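Local coordinates for protein aac(6')-Ii (Enterococcus faecium, PDB 1N71) that probably transfers the acetyl group of acetyl-CoA to the 6'-amine of aminoglycoside antibiotics, giving the bacterium resistance to them, at residues L158-N162 / G163-P167. Numbering follows the deposited sequence.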
ATOM      1  N   LEU A 158      -2.772  -0.087  -9.994  1.00 13.91           N
ATOM      2  CA  LEU A 158      -3.673   0.899  -9.422  1.00 15.14           C
ATOM      3  C   LEU A 158      -3.979   1.884 -10.545  1.00 15.75           C
ATOM      4  O   LEU A 158      -3.221   2.823 -10.793  1.00 15.78           O
ATOM      5  CB  LEU A 158      -3.004   1.614  -8.252  1.00 16.29           C
ATOM      6  CG  LEU A 158      -3.854   2.669  -7.544  1.00 20.78           C
ATOM      7  CD1 LEU A 158      -5.262   2.136  -7.295  1.00 21.23           C
ATOM      8  CD2 LEU A 158      -3.172   3.057  -6.240  1.00 22.00           C
ATOM      9  N   PRO A 159      -5.102   1.677 -11.241  1.00 16.84           N
ATOM     10  CA  PRO A 159      -5.484   2.558 -12.350  1.00 18.02           C
ATOM     11  C   PRO A 159      -5.610   4.042 -11.999  1.00 18.40           C
ATOM     12  O   PRO A 159      -6.216   4.407 -10.992  1.00 18.32           O
ATOM     13  CB  PRO A 159      -6.815   1.963 -12.823  1.00 16.71           C
ATOM     14  CG  PRO A 159      -6.685   0.499 -12.458  1.00 17.23           C
ATOM     15  CD  PRO A 159      -6.086   0.595 -11.068  1.00 17.89           C
ATOM     16  N   ASN A 160      -5.018   4.886 -12.841  1.00 17.56           N
ATOM     17  CA  ASN A 160      -5.081   6.337 -12.675  1.00 16.42           C
ATOM     18  C   ASN A 160      -4.597   6.866 -11.325  1.00 16.26           C
ATOM     19  O   ASN A 160      -5.021   7.935 -10.889  1.00 16.80           O
ATOM     20  CB  ASN A 160      -6.521   6.797 -12.903  1.00 16.21           C
ATOM     21  CG  ASN A 160      -7.138   6.169 -14.135  1.00 16.83           C
ATOM     22  OD1 ASN A 160      -6.603   6.286 -15.235  1.00 18.65           O
ATOM     23  ND2 ASN A 160      -8.274   5.499 -13.958  1.00 16.84           N
ATOM     24  N   ALA A 161      -3.698   6.132 -10.677  1.00 14.90           N
ATOM     25  CA  ALA A 161      -3.197   6.519  -9.361  1.00 15.44           C
ATOM     26  C   ALA A 161      -2.626   7.930  -9.272  1.00 15.64           C
ATOM     27  O   ALA A 161      -2.983   8.700  -8.378  1.00 16.03           O
ATOM     28  CB  ALA A 161      -2.142   5.510  -8.895  1.00 13.80           C
ATOM     29  N   ASN A 162      -1.734   8.254 -10.202  1.00 14.70           N
ATOM     30  CA  ASN A 162      -1.060   9.545 -10.235  1.00 17.10           C
ATOM     31  C   ASN A 162      -1.688  10.481 -11.260  1.00 16.21           C
ATOM     32  O   ASN A 162      -1.069  11.455 -11.679  1.00 17.22           O
ATOM     33  CB  ASN A 162       0.409   9.319 -10.590  1.00 18.34           C
ATOM     34  CG  ASN A 162       1.069   8.286  -9.700  1.00 20.90           C
ATOM     35  OD1 ASN A 162       1.478   8.589  -8.581  1.00 20.11           O
ATOM     36  ND2 ASN A 162       1.157   7.049 -10.185  1.00 21.28           N
ATOM     37  N   GLY A 163      -2.920  10.186 -11.654  1.00 18.62           N
ATOM     38  CA  GLY A 163      -3.593  10.991 -12.657  1.00 17.01           C
ATOM     39  C   GLY A 163      -4.054  10.058 -13.759  1.00 18.18           C
ATOM     40  O   GLY A 163      -3.688   8.886 -13.767  1.00 16.34           O
ATOM     41  N   TRP A 164      -4.846  10.555 -14.702  1.00 18.20           N
ATOM     42  CA  TRP A 164      -5.329   9.690 -15.769  1.00 17.52           C
ATOM     43  C   TRP A 164      -4.224   8.928 -16.499  1.00 18.55           C
ATOM     44  O   TRP A 164      -3.257   9.514 -16.974  1.00 18.29           O
ATOM     45  CB  TRP A 164      -6.157  10.493 -16.772  1.00 19.13           C
ATOM     46  CG  TRP A 164      -7.411  11.045 -16.166  1.00 19.13           C
ATOM     47  CD1 TRP A 164      -7.658  12.342 -15.819  1.00 19.83           C
ATOM     48  CD2 TRP A 164      -8.581  10.302 -15.805  1.00 20.20           C
ATOM     49  NE1 TRP A 164      -8.913  12.453 -15.263  1.00 19.94           N
ATOM     50  CE2 TRP A 164      -9.499  11.215 -15.242  1.00 21.06           C
ATOM     51  CE3 TRP A 164      -8.942   8.951 -15.900  1.00 20.83           C
ATOM     52  CZ2 TRP A 164     -10.757  10.820 -14.777  1.00 21.77           C
ATOM     53  CZ3 TRP A 164     -10.196   8.559 -15.437  1.00 22.07           C
ATOM     54  CH2 TRP A 164     -11.086   9.493 -14.882  1.00 22.38           C
ATOM     55  N   ASP A 165      -4.396   7.611 -16.563  1.00 17.81           N
ATOM     56  CA  ASP A 165      -3.479   6.699 -17.233  1.00 18.68           C
ATOM     57  C   ASP A 165      -2.019   6.760 -16.798  1.00 18.39           C
ATOM     58  O   ASP A 165      -1.112   6.543 -17.601  1.00 17.06           O
ATOM     59  CB  ASP A 165      -3.598   6.872 -18.749  1.00 19.24           C
ATOM     60  CG  ASP A 165      -5.030   6.719 -19.232  1.00 20.82           C
ATOM     61  OD1 ASP A 165      -5.791   5.933 -18.619  1.00 22.62           O
ATOM     62  OD2 ASP A 165      -5.397   7.377 -20.225  1.00 23.22           O
ATOM     63  N   LYS A 166      -1.812   7.043 -15.514  1.00 17.82           N
ATOM     64  CA  LYS A 166      -0.486   7.104 -14.896  1.00 17.15           C
ATOM     65  C   LYS A 166      -0.647   6.243 -13.648  1.00 16.87           C
ATOM     66  O   LYS A 166      -0.720   6.738 -12.522  1.00 16.82           O
ATOM     67  CB  LYS A 166      -0.140   8.542 -14.519  1.00 18.50           C
ATOM     68  CG  LYS A 166      -0.009   9.459 -15.729  1.00 20.35           C
ATOM     69  CD  LYS A 166       0.355  10.877 -15.328  1.00 23.27           C
ATOM     70  CE  LYS A 166       0.560  11.745 -16.560  1.00 26.12           C
ATOM     71  NZ  LYS A 166       0.937  13.141 -16.200  1.00 30.69           N
ATOM     72  N   PRO A 167      -0.703   4.922 -13.846  1.00 16.85           N
ATOM     73  CA  PRO A 167      -0.877   3.938 -12.779  1.00 15.91           C
ATOM     74  C   PRO A 167       0.329   3.628 -11.915  1.00 16.59           C
ATOM     75  O   PRO A 167       1.453   4.029 -12.211  1.00 15.18           O
ATOM     76  CB  PRO A 167      -1.312   2.707 -13.550  1.00 16.94           C
ATOM     77  CG  PRO A 167      -0.363   2.768 -14.730  1.00 16.71           C
ATOM     78  CD  PRO A 167      -0.429   4.248 -15.131  1.00 16.41           C
TER
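G163 N donates to N160 O (3.2 Å), closing a type I turn from N160 to G163. At the backbone angles of G163 a CB would be jammed against N162 O, so this corner calls for glycine; its own O receives a CH···O contact from N160 CA. The broad W164 indole passes obliquely across the N160 amide, CE3 of W164 lying 3.6 Å from OD1 of N160, with planes 60° apart, and also packs on R178 of the second subunit. D165 N points almost straight at N160 OD1 (2.9 Å, 172° at the hydrogen), in the amide plane and on a lone pair. Asparagine can accept here while its ND2 hydrogen-bonds T174 of the second subunit; D165 OD2 forms a salt bridge with R178 of that subunit. This turn and two overlapping type II turns, L158-A161 and G163-K166, link antiparallel strands 153-158 and 168-174 of the GNAT fold, at the subunit interface. K166, exposed, extends its chain away, but its O takes N162 N and ND2, each at 3.0 Å; chi1 of -52° lets N162 offer both, and ND2 also bonds D112. P167, whose nitrogen has no hydrogen to donate, rests CB 3.4 Å from L158 O.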